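Local coordinates for protein NAD(P)H-flavin oxidoreductase (Staphylococcus epidermidis ATCC 12228, PDB 3GBH) that probably uses bound FMN to carry electrons from NAD(P)H to acceptor substrates, as an oxidoreductase of the nitroreductase family, at residues K22-N27 with A188-K193; D142-A147 with V184-I189; G158-P163 with G192-D197. One frame throughout, in Å; residues are numbered along the deposited sequence.

Interaction 1 of 3, residues K22-N27 with A188-K193; sequences KVFDEN and AIAIGK. With FMN (flavin mononucleotide), chain H.
The ring of Phe24 packs chiefly against main chain, for it leans on the end of a strand at Gly192, where there is no side chain to keep it off. Its CD1 comes within 3.6 Å of Gly192 CA, while CE2, diagonally across the ring from CD1, reaches the methyl CB of Ala190 at 3.6 Å. With CG anti to the carbonyl carbon (chi1 -55°), the ring is carried back along the strand. Lys193 O lies at the ring's edge, near its plane, and is engaged by the next residue: Asp25 N donates to Lys193 O over 2.7 Å, at 165°. Just past the end of the strand, 23-25 runs antiparallel to 193-195, and a further backbone bond joins Val23 to Ala195. Water can stand in for one bond of such a pair: here it donates to Asp25 O (2.7 Å) and accepts from Lys193 N (2.8 Å). The strand is 183-192 of the nitroreductase sheet, and the loop contributes Lys22 to the FMN pocket. There the extended chain of Lys22 ends with NZ donating to FMN O2 at 2.7 Å, which may draw electron density toward the pyrimidine end of the flavin. Farther along the loop, Asp25 closes an Asx turn: its OD1 accepts from Asn27 N at 2.9 Å, the donor standing above the carboxylate plane.

Interaction 2 of 3, residues D142-A147 with V184-I189; sequences DSSLMA and VPVLAI. With FMN (flavin mononucleotide), chain E.
A classic beta bulge, Val186 and Leu187 both facing Ile88, sits where strand 183-192 meets the long helix 132-156. The short segments run nearly parallel, 14° apart, with their axes 8.7 Å from each other at closest approach. Val186 divides its branches between two serines: CG2 lies 3.9 Å from Ser143 CB, and CG1, anti to the backbone N, lies 3.7 Å from Ser144 OG. One turn on, the methyl of Ala147 rests against the ends of two branched residues, its CB 3.9 Å from Leu187 CD2 and 3.8 Å from Ile189 CD1. Ile141 of the second subunit packs on Ser144 and Val186, so the helix is also part of the interface with that subunit. Another side of it meets a flavin held largely by that subunit: Leu145 CD1 touches FMN C8M at 3.3 Å, and Asp142, whose OD1 accepts from Ser48 N, borders the same dimethylbenzene end. Ser143 OG and Ser144 OG are hydrogen-bonded to Val139 O and Asn140 O of their own helix. Already bonded to those carbonyls, the serine oxygens meet the valine methyls by van der Waals contact, and shape and burial carry the fit instead of directional bonds.

Interaction 3 of 3, residues G158-P163 with G192-D197; sequences GYDTNP and GKKAQD. With FMN (flavin mononucleotide), chain H.
The ring of Tyr159 meets the Gly192 peptide obliquely, presenting neither a clear face nor a clear edge: CD1 is 3.9 Å from Gly192 O, and CB is nearer, at 3.5 Å. Farther along the chain, in the strand that follows, a second flat group, the isoalloxazine of FMN, is covered on one face by Pro163, whose O stands almost perpendicularly above C9A at 3.0 Å while its ring carbons lie over C8 and C9. Between these two groups runs an antiparallel strand pairing that forms one border of the nitroreductase sheet within this chain, and Asp160 with Gly192 is a hydrogen-bonded pair in it. Asp160 N donates to Gly192 O at 2.9 Å in an almost straight line (178°), and Gly192 N returns a bond of 3.1 Å to Asp160 O. The strand is entered through Gly158, whose positive phi closes a Schellman motif at the end of helix 132-156. Tyr159 OH is hydrogen-bonded to Tyr28 OH, which ties the ring to a loop far off in sequence.

The example illustrates how a buried carboxylate is served where the two segments diverge. Water donates to Asp160 OD2 at 2.7 Å and also to Gly158 O, and it accepts from Lys194 N, a single molecule joining the two segments. Lys155, whose NZ is bonded to Tyr159 O, makes a long, weak ion pair with OD2. The aliphatic part of Lys194 crosses the carboxylate obliquely, with CB and CD each 3.6 Å from Asp160 OD2. Its CG stands between the backbone N and the carbonyl carbon (chi1 79°), and the extended chain then carries the ammonium past Asp160 to its own loop, where Lys194 NZ forms a salt bridge of 2.6 Å with Asp197 OD1, nearly along that oxygen's C-O axis.

Overall arrangement
Strand 183-192 takes part in all three contacts, which sample it at different depths. Interaction 2 lies near the centre of the chain, where helix 132-156 covers the strand and side-chain packing does the work. Interactions 1 and 3 are neighbours, their centres about 5 Å apart, and share Gly192 and Lys193 at the strand's far end. All three are largely buried, but interactions 1 and 3 reach the surface at their margins and add backbone bonds and waters to the packing of Phe24 and Tyr159. A backbone bond, Ala190 with Asn162, joins these two, and both reach one FMN. Interaction 2 lies between two flavins, 142-147 at one and the Leu187 side chain about 4 Å from the other.

Interaction 1 of 3, residues K22-N27 with A188-K193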
loop_
_atom_site.group_PDB
_atom_site.type_symbol
_atom_site.label_atom_id
_atom_site.label_comp_id
_atom_site.label_asym_id
_atom_site.label_seq_id
_atom_site.Cartn_x
_atom_site.Cartn_y
_atom_site.Cartn_z
ATOM N N LYS B 22 14.961 -3.538 -31.748
ATOM C CA LYS B 22 15.442 -3.035 -33.045
ATOM C C LYS B 22 15.581 -4.091 -34.158
ATOM O O LYS B 22 15.825 -3.742 -35.312
ATOM C CB LYS B 22 16.768 -2.294 -32.811
ATOM C CG LYS B 22 16.584 -1.207 -31.750
ATOM C CD LYS B 22 17.693 -0.214 -31.680
ATOM C CE LYS B 22 17.392 0.792 -30.572
ATOM N NZ LYS B 22 18.333 1.939 -30.649
ATOM N N VAL B 23 15.415 -5.368 -33.807
ATOM C CA VAL B 23 15.459 -6.465 -34.766
ATOM C C VAL B 23 14.188 -7.316 -34.562
ATOM O O VAL B 23 13.981 -7.895 -33.495
ATOM C CB VAL B 23 16.717 -7.319 -34.564
ATOM C CG1 VAL B 23 16.835 -8.386 -35.633
ATOM C CG2 VAL B 23 17.962 -6.422 -34.560
ATOM N N PHE B 24 13.345 -7.346 -35.587
ATOM C CA PHE B 24 12.093 -8.072 -35.576
ATOM C C PHE B 24 12.160 -9.273 -36.517
ATOM O O PHE B 24 13.078 -9.393 -37.340
ATOM C CB PHE B 24 10.960 -7.165 -36.034
ATOM C CG PHE B 24 10.850 -5.904 -35.247
ATOM C CD1 PHE B 24 10.041 -5.847 -34.123
ATOM C CD2 PHE B 24 11.562 -4.765 -35.622
ATOM C CE1 PHE B 24 9.940 -4.676 -33.384
ATOM C CE2 PHE B 24 11.460 -3.576 -34.873
ATOM C CZ PHE B 24 10.648 -3.541 -33.765
ATOM N N ASP B 25 11.189 -10.168 -36.355
ATOM C CA ASP B 25 11.031 -11.308 -37.217
ATOM C C ASP B 25 10.501 -10.808 -38.577
ATOM O O ASP B 25 9.362 -10.344 -38.729
ATOM C CB ASP B 25 10.124 -12.351 -36.553
ATOM C CG ASP B 25 9.928 -13.608 -37.401
ATOM O OD1 ASP B 25 10.324 -13.626 -38.588
ATOM O OD2 ASP B 25 9.346 -14.573 -36.875
ATOM N N GLU B 26 11.369 -10.910 -39.564
ATOM C CA GLU B 26 11.113 -10.389 -40.894
ATOM C C GLU B 26 9.994 -11.136 -41.611
ATOM O O GLU B 26 9.443 -10.640 -42.596
ATOM C CB GLU B 26 12.409 -10.520 -41.698
ATOM C CG GLU B 26 12.622 -9.493 -42.779
ATOM C CD GLU B 26 13.816 -9.842 -43.654
ATOM O OE1 GLU B 26 14.739 -10.513 -43.146
ATOM O OE2 GLU B 26 13.816 -9.468 -44.854
ATOM N N ASN B 27 9.675 -12.337 -41.135
ATOM C CA ASN B 27 8.667 -13.187 -41.770
ATOM C C ASN B 27 7.346 -13.219 -41.021
ATOM O O ASN B 27 6.427 -13.924 -41.413
ATOM C CB ASN B 27 9.205 -14.591 -41.875
ATOM C CG ASN B 27 10.436 -14.666 -42.741
ATOM O OD1 ASN B 27 11.507 -15.047 -42.270
ATOM N ND2 ASN B 27 10.301 -14.280 -44.011
ATOM N N ALA B 188 7.940 8.086 -35.564
ATOM C CA ALA B 188 7.654 6.789 -36.170
ATOM C C ALA B 188 7.732 5.711 -35.095
ATOM O O ALA B 188 8.357 5.929 -34.052
ATOM C CB ALA B 188 8.617 6.503 -37.278
ATOM N N ILE B 189 7.085 4.565 -35.329
ATOM C CA ILE B 189 7.138 3.443 -34.398
ATOM C C ILE B 189 7.270 2.147 -35.179
ATOM O O ILE B 189 6.335 1.785 -35.892
ATOM C CB ILE B 189 5.877 3.368 -33.498
ATOM C CG1 ILE B 189 5.584 4.711 -32.799
ATOM C CG2 ILE B 189 6.022 2.238 -32.440
ATOM C CD1 ILE B 189 4.362 4.687 -31.892
ATOM N N ALA B 190 8.422 1.465 -35.084
ATOM C CA ALA B 190 8.551 0.135 -35.679
ATOM C C ALA B 190 7.774 -0.818 -34.796
ATOM O O ALA B 190 7.869 -0.729 -33.580
ATOM C CB ALA B 190 10.060 -0.339 -35.776
ATOM N N ILE B 191 7.044 -1.751 -35.401
ATOM C CA ILE B 191 6.283 -2.726 -34.625
ATOM C C ILE B 191 6.421 -4.098 -35.282
ATOM O O ILE B 191 6.478 -4.211 -36.498
ATOM C CB ILE B 191 4.798 -2.287 -34.488
ATOM C CG1 ILE B 191 4.010 -3.251 -33.582
ATOM C CG2 ILE B 191 4.112 -2.172 -35.871
ATOM C CD1 ILE B 191 2.591 -2.740 -33.269
ATOM N N GLY B 192 6.536 -5.124 -34.458
ATOM C CA GLY B 192 6.632 -6.477 -34.953
ATOM C C GLY B 192 6.852 -7.424 -33.810
ATOM O O GLY B 192 6.745 -7.035 -32.632
ATOM N N LYS B 193 7.184 -8.650 -34.166
ATOM C CA LYS B 193 7.546 -9.688 -33.218
ATOM C C LYS B 193 9.053 -9.660 -33.054
ATOM O O LYS B 193 9.782 -9.700 -34.046
ATOM C CB LYS B 193 7.101 -11.048 -33.757
ATOM C CG LYS B 193 7.402 -12.216 -32.858
ATOM C CD LYS B 193 6.723 -13.482 -33.387
ATOM C CE LYS B 193 7.015 -14.723 -32.521
ATOM N NZ LYS B 193 8.469 -15.041 -32.483
HETATM N N1 FMN H . 15.978 4.459 -31.351
HETATM C C2 FMN H . 16.605 4.186 -32.559
HETATM O O2 FMN H . 17.206 3.124 -32.746
HETATM N N3 FMN H . 16.572 5.126 -33.555
HETATM C C4 FMN H . 15.903 6.340 -33.378
HETATM O O4 FMN H . 15.898 7.173 -34.304
HETATM C C4A FMN H . 15.294 6.615 -32.164
HETATM N N5 FMN H . 14.653 7.819 -31.929
HETATM C C5A FMN H . 13.780 7.945 -30.868
HETATM C C6 FMN H . 12.859 9.005 -30.810
HETATM C C7 FMN H . 11.985 9.124 -29.751
HETATM C C7M FMN H . 11.008 10.268 -29.700
HETATM C C8 FMN H . 12.032 8.188 -28.712
HETATM C C8M FMN H . 11.111 8.249 -27.533
HETATM C C9 FMN H . 12.940 7.146 -28.766
HETATM C C9A FMN H . 13.823 6.993 -29.840
HETATM N N10 FMN H . 14.733 5.928 -29.913
HETATM C C10 FMN H . 15.343 5.661 -31.139
HETATM C "C1'" FMN H . 14.743 4.844 -28.855
HETATM C "C2'" FMN H . 15.465 5.404 -27.629
HETATM O "O2'" FMN H . 16.870 5.392 -27.821
HETATM C "C3'" FMN H . 15.074 4.580 -26.397
HETATM O "O3'" FMN H . 13.704 4.766 -26.143
HETATM C "C4'" FMN H . 15.876 4.915 -25.140
HETATM O "O4'" FMN H . 17.245 4.569 -25.352
HETATM C "C5'" FMN H . 15.310 4.160 -23.939
HETATM O "O5'" FMN H . 15.398 2.757 -24.157
HETATM P P FMN H . 14.084 1.851 -24.098
HETATM O O1P FMN H . 14.451 0.412 -24.324
HETATM O O2P FMN H . 13.122 2.379 -25.122
HETATM O O3P FMN H . 13.426 1.989 -22.746
HETATM O O HOH W 1 7.947 -8.999 -36.868
#

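Interaction 2 of 3, residues D142-A147 with V184-I189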
loop_
_atom_site.group_PDB
_atom_site.type_symbol
_atom_site.label_atom_id
_atom_site.label_comp_id
_atom_site.label_asym_id
_atom_site.label_seq_id
_atom_site.Cartn_x
_atom_site.Cartn_y
_atom_site.Cartn_z
ATOM N N ASP B 142 -0.403 15.771 -28.424
ATOM C CA ASP B 142 -1.526 14.839 -28.450
ATOM C C ASP B 142 -1.084 13.525 -29.076
ATOM O O ASP B 142 -1.415 12.477 -28.565
ATOM C CB ASP B 142 -2.713 15.384 -29.248
ATOM C CG ASP B 142 -3.450 16.532 -28.557
ATOM O OD1 ASP B 142 -3.392 16.656 -27.320
ATOM O OD2 ASP B 142 -4.130 17.296 -29.290
ATOM N N SER B 143 -0.377 13.609 -30.204
ATOM C CA SER B 143 0.053 12.422 -30.957
ATOM C C SER B 143 1.038 11.556 -30.171
ATOM O O SER B 143 1.030 10.328 -30.290
ATOM C CB SER B 143 0.677 12.839 -32.283
ATOM O OG SER B 143 -0.244 13.570 -33.089
ATOM N N SER B 144 1.878 12.198 -29.369
ATOM C CA SER B 144 2.788 11.494 -28.469
ATOM C C SER B 144 2.053 10.757 -27.338
ATOM O O SER B 144 2.438 9.651 -26.932
ATOM C CB SER B 144 3.842 12.481 -27.934
ATOM O OG SER B 144 4.592 13.013 -29.032
ATOM N N LEU B 145 0.989 11.361 -26.812
ATOM C CA LEU B 145 0.174 10.678 -25.817
ATOM C C LEU B 145 -0.384 9.365 -26.391
ATOM O O LEU B 145 -0.324 8.314 -25.742
ATOM C CB LEU B 145 -0.945 11.574 -25.292
ATOM C CG LEU B 145 -0.551 12.857 -24.525
ATOM C CD1 LEU B 145 -1.775 13.678 -24.219
ATOM C CD2 LEU B 145 0.209 12.514 -23.239
HETATM N N MSE B 146 -0.935 9.432 -27.607
HETATM C CA MSE B 146 -1.477 8.262 -28.291
HETATM C C MSE B 146 -0.362 7.252 -28.578
HETATM O O MSE B 146 -0.529 6.070 -28.351
HETATM C CB MSE B 146 -2.188 8.700 -29.565
HETATM C CG MSE B 146 -2.895 7.624 -30.329
HETATM SE SE MSE B 146 -1.691 6.620 -31.472
HETATM C CE MSE B 146 -1.229 8.091 -32.716
ATOM N N ALA B 147 0.782 7.732 -29.039
ATOM C CA ALA B 147 1.923 6.851 -29.331
ATOM C C ALA B 147 2.363 5.990 -28.127
ATOM O O ALA B 147 2.630 4.774 -28.293
ATOM C CB ALA B 147 3.111 7.656 -29.866
ATOM N N VAL B 184 2.171 17.236 -40.203
ATOM C CA VAL B 184 3.577 17.269 -39.762
ATOM C C VAL B 184 3.962 15.953 -39.092
ATOM O O VAL B 184 3.228 15.467 -38.272
ATOM C CB VAL B 184 3.858 18.442 -38.820
ATOM C CG1 VAL B 184 3.629 19.775 -39.588
ATOM C CG2 VAL B 184 2.990 18.371 -37.584
ATOM N N PRO B 185 5.114 15.382 -39.454
ATOM C CA PRO B 185 5.537 14.123 -38.814
ATOM C C PRO B 185 5.915 14.332 -37.357
ATOM O O PRO B 185 6.602 15.298 -37.033
ATOM C CB PRO B 185 6.732 13.684 -39.635
ATOM C CG PRO B 185 7.166 14.859 -40.432
ATOM C CD PRO B 185 6.128 15.922 -40.372
ATOM N N VAL B 186 5.430 13.467 -36.481
ATOM C CA VAL B 186 5.706 13.599 -35.052
ATOM C C VAL B 186 6.760 12.576 -34.636
ATOM O O VAL B 186 7.833 12.921 -34.154
ATOM C CB VAL B 186 4.420 13.420 -34.209
ATOM C CG1 VAL B 186 4.762 13.511 -32.716
ATOM C CG2 VAL B 186 3.360 14.479 -34.594
ATOM N N LEU B 187 6.452 11.306 -34.853
ATOM C CA LEU B 187 7.428 10.253 -34.644
ATOM C C LEU B 187 7.001 9.019 -35.389
ATOM O O LEU B 187 5.852 8.949 -35.818
ATOM C CB LEU B 187 7.569 9.926 -33.161
ATOM C CG LEU B 187 6.580 9.028 -32.485
ATOM C CD1 LEU B 187 7.152 8.533 -31.090
ATOM C CD2 LEU B 187 5.259 9.742 -32.332
ATOM N N ALA B 188 7.940 8.086 -35.564
ATOM C CA ALA B 188 7.654 6.789 -36.170
ATOM C C ALA B 188 7.732 5.711 -35.095
ATOM O O ALA B 188 8.357 5.929 -34.052
ATOM C CB ALA B 188 8.617 6.503 -37.278
ATOM N N ILE B 189 7.085 4.565 -35.329
ATOM C CA ILE B 189 7.138 3.443 -34.398
ATOM C C ILE B 189 7.270 2.147 -35.179
ATOM O O ILE B 189 6.335 1.785 -35.892
ATOM C CB ILE B 189 5.877 3.368 -33.498
ATOM C CG1 ILE B 189 5.584 4.711 -32.799
ATOM C CG2 ILE B 189 6.022 2.238 -32.440
ATOM C CD1 ILE B 189 4.362 4.687 -31.892
HETATM N N1 FMN E . -9.345 19.421 -20.061
HETATM C C2 FMN E . -9.680 20.538 -19.322
HETATM O O2 FMN E . -10.684 20.503 -18.584
HETATM N N3 FMN E . -8.905 21.687 -19.418
HETATM C C4 FMN E . -7.788 21.746 -20.237
HETATM O O4 FMN E . -7.137 22.807 -20.265
HETATM C C4A FMN E . -7.444 20.614 -21.011
HETATM N N5 FMN E . -6.362 20.624 -21.884
HETATM C C5A FMN E . -5.896 19.418 -22.388
HETATM C C6 FMN E . -4.642 19.351 -22.993
HETATM C C7 FMN E . -4.135 18.175 -23.482
HETATM C C7M FMN E . -2.768 18.128 -24.115
HETATM C C8 FMN E . -4.894 17.024 -23.379
HETATM C C8M FMN E . -4.331 15.737 -23.893
HETATM C C9 FMN E . -6.140 17.061 -22.778
HETATM C C9A FMN E . -6.671 18.262 -22.279
HETATM N N10 FMN E . -7.924 18.335 -21.666
HETATM C C10 FMN E . -8.247 19.459 -20.929
HETATM C "C1'" FMN E . -8.766 17.077 -21.487
HETATM C "C2'" FMN E . -9.425 16.729 -22.814
HETATM O "O2'" FMN E . -10.590 17.514 -23.028
HETATM C "C3'" FMN E . -9.839 15.266 -22.785
HETATM O "O3'" FMN E . -8.701 14.458 -22.639
HETATM C "C4'" FMN E . -10.633 14.852 -24.013
HETATM O "O4'" FMN E . -11.856 15.571 -23.933
HETATM C "C5'" FMN E . -10.851 13.339 -24.007
HETATM O "O5'" FMN E . -11.593 12.915 -22.849
HETATM P P FMN E . -10.974 11.833 -21.840
HETATM O O1P FMN E . -11.944 11.624 -20.682
HETATM O O2P FMN E . -9.651 12.348 -21.328
HETATM O O3P FMN E . -10.685 10.538 -22.500
#

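Interaction 3 of 3, residues G158-P163 with G192-D197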
loop_
_atom_site.group_PDB
_atom_site.type_symbol
_atom_site.label_atom_id
_atom_site.label_comp_id
_atom_site.label_asym_id
_atom_site.label_seq_id
_atom_site.Cartn_x
_atom_site.Cartn_y
_atom_site.Cartn_z
ATOM N N GLY B 158 1.698 -8.849 -27.182
ATOM C CA GLY B 158 2.837 -9.771 -27.340
ATOM C C GLY B 158 3.857 -9.246 -28.361
ATOM O O GLY B 158 4.851 -9.903 -28.648
ATOM N N TYR B 159 3.611 -8.053 -28.880
ATOM C CA TYR B 159 4.499 -7.423 -29.875
ATOM C C TYR B 159 5.509 -6.517 -29.182
ATOM O O TYR B 159 5.413 -6.278 -27.971
ATOM C CB TYR B 159 3.677 -6.631 -30.907
ATOM C CG TYR B 159 2.744 -7.513 -31.666
ATOM C CD1 TYR B 159 3.226 -8.610 -32.352
ATOM C CD2 TYR B 159 1.377 -7.281 -31.684
ATOM C CE1 TYR B 159 2.386 -9.453 -33.032
ATOM C CE2 TYR B 159 0.515 -8.125 -32.376
ATOM C CZ TYR B 159 1.029 -9.212 -33.060
ATOM O OH TYR B 159 0.208 -10.103 -33.764
ATOM N N ASP B 160 6.498 -6.059 -29.936
ATOM C CA ASP B 160 7.435 -5.069 -29.462
ATOM C C ASP B 160 7.522 -3.933 -30.440
ATOM O O ASP B 160 7.111 -4.064 -31.593
ATOM C CB ASP B 160 8.790 -5.697 -29.225
ATOM C CG ASP B 160 8.823 -6.490 -27.919
ATOM O OD1 ASP B 160 8.884 -5.837 -26.843
ATOM O OD2 ASP B 160 8.755 -7.745 -27.963
ATOM N N THR B 161 8.045 -2.812 -29.963
ATOM C CA THR B 161 8.167 -1.605 -30.745
ATOM C C THR B 161 9.509 -0.916 -30.532
ATOM O O THR B 161 10.256 -1.250 -29.599
ATOM C CB THR B 161 7.072 -0.586 -30.392
ATOM O OG1 THR B 161 7.146 -0.271 -29.000
ATOM C CG2 THR B 161 5.683 -1.119 -30.779
ATOM N N ASN B 162 9.769 0.054 -31.398
ATOM C CA ASN B 162 10.938 0.956 -31.293
ATOM C C ASN B 162 10.482 2.309 -31.781
ATOM O O ASN B 162 10.180 2.477 -32.988
ATOM C CB ASN B 162 12.112 0.437 -32.125
ATOM C CG ASN B 162 13.366 1.346 -32.090
ATOM O OD1 ASN B 162 14.163 1.284 -33.003
ATOM N ND2 ASN B 162 13.549 2.150 -31.037
ATOM N N PRO B 163 10.362 3.277 -30.856
ATOM C CA PRO B 163 10.049 4.636 -31.327
ATOM C C PRO B 163 11.258 5.246 -31.978
ATOM O O PRO B 163 12.377 5.022 -31.527
ATOM C CB PRO B 163 9.625 5.365 -30.052
ATOM C CG PRO B 163 10.342 4.651 -28.948
ATOM C CD PRO B 163 10.487 3.214 -29.390
ATOM N N GLY B 192 6.536 -5.124 -34.458
ATOM C CA GLY B 192 6.632 -6.477 -34.953
ATOM C C GLY B 192 6.852 -7.424 -33.810
ATOM O O GLY B 192 6.745 -7.035 -32.632
ATOM N N LYS B 193 7.184 -8.650 -34.166
ATOM C CA LYS B 193 7.546 -9.688 -33.218
ATOM C C LYS B 193 9.053 -9.660 -33.054
ATOM O O LYS B 193 9.782 -9.700 -34.046
ATOM C CB LYS B 193 7.101 -11.048 -33.757
ATOM C CG LYS B 193 7.402 -12.216 -32.858
ATOM C CD LYS B 193 6.723 -13.482 -33.387
ATOM C CE LYS B 193 7.015 -14.723 -32.521
ATOM N NZ LYS B 193 8.469 -15.041 -32.483
ATOM N N LYS B 194 9.538 -9.625 -31.815
ATOM C CA LYS B 194 10.990 -9.484 -31.586
ATOM C C LYS B 194 11.780 -10.684 -32.095
ATOM O O LYS B 194 11.334 -11.830 -31.943
ATOM C CB LYS B 194 11.312 -9.202 -30.108
ATOM C CG LYS B 194 11.284 -10.380 -29.167
ATOM C CD LYS B 194 11.655 -9.916 -27.741
ATOM C CE LYS B 194 11.654 -11.055 -26.716
ATOM N NZ LYS B 194 12.074 -10.567 -25.367
ATOM N N ALA B 195 12.935 -10.423 -32.717
ATOM C CA ALA B 195 13.884 -11.492 -33.083
ATOM C C ALA B 195 15.127 -11.426 -32.194
ATOM O O ALA B 195 15.841 -12.392 -32.100
ATOM C CB ALA B 195 14.281 -11.407 -34.534
ATOM N N GLN B 196 15.372 -10.276 -31.559
ATOM C CA GLN B 196 16.408 -10.141 -30.523
ATOM C C GLN B 196 15.902 -9.330 -29.346
ATOM O O GLN B 196 15.217 -8.360 -29.534
ATOM C CB GLN B 196 17.627 -9.421 -31.088
ATOM C CG GLN B 196 18.545 -10.288 -31.910
ATOM C CD GLN B 196 19.690 -9.488 -32.555
ATOM O OE1 GLN B 196 20.160 -9.832 -33.648
ATOM N NE2 GLN B 196 20.145 -8.425 -31.869
ATOM N N ASP B 197 16.274 -9.713 -28.136
ATOM C CA ASP B 197 15.907 -8.952 -26.928
ATOM C C ASP B 197 16.428 -7.512 -27.001
ATOM O O ASP B 197 17.536 -7.278 -27.471
ATOM C CB ASP B 197 16.522 -9.614 -25.687
ATOM C CG ASP B 197 15.764 -10.853 -25.221
ATOM O OD1 ASP B 197 14.585 -11.057 -25.582
ATOM O OD2 ASP B 197 16.362 -11.619 -24.449
HETATM N N1 FMN H . 15.978 4.459 -31.351
HETATM C C2 FMN H . 16.605 4.186 -32.559
HETATM O O2 FMN H . 17.206 3.124 -32.746
HETATM N N3 FMN H . 16.572 5.126 -33.555
HETATM C C4 FMN H . 15.903 6.340 -33.378
HETATM O O4 FMN H . 15.898 7.173 -34.304
HETATM C C4A FMN H . 15.294 6.615 -32.164
HETATM N N5 FMN H . 14.653 7.819 -31.929
HETATM C C5A FMN H . 13.780 7.945 -30.868
HETATM C C6 FMN H . 12.859 9.005 -30.810
HETATM C C7 FMN H . 11.985 9.124 -29.751
HETATM C C7M FMN H . 11.008 10.268 -29.700
HETATM C C8 FMN H . 12.032 8.188 -28.712
HETATM C C8M FMN H . 11.111 8.249 -27.533
HETATM C C9 FMN H . 12.940 7.146 -28.766
HETATM C C9A FMN H . 13.823 6.993 -29.840
HETATM N N10 FMN H . 14.733 5.928 -29.913
HETATM C C10 FMN H . 15.343 5.661 -31.139
HETATM C "C1'" FMN H . 14.743 4.844 -28.855
HETATM C "C2'" FMN H . 15.465 5.404 -27.629
HETATM O "O2'" FMN H . 16.870 5.392 -27.821
HETATM C "C3'" FMN H . 15.074 4.580 -26.397
HETATM O "O3'" FMN H . 13.704 4.766 -26.143
HETATM C "C4'" FMN H . 15.876 4.915 -25.140
HETATM O "O4'" FMN H . 17.245 4.569 -25.352
HETATM C "C5'" FMN H . 15.310 4.160 -23.939
HETATM O "O5'" FMN H . 15.398 2.757 -24.157
HETATM P P FMN H . 14.084 1.851 -24.098
HETATM O O1P FMN H . 14.451 0.412 -24.324
HETATM O O2P FMN H . 13.122 2.379 -25.122
HETATM O O3P FMN H . 13.426 1.989 -22.746
HETATM O O HOH W 2 7.530 -9.529 -29.573
#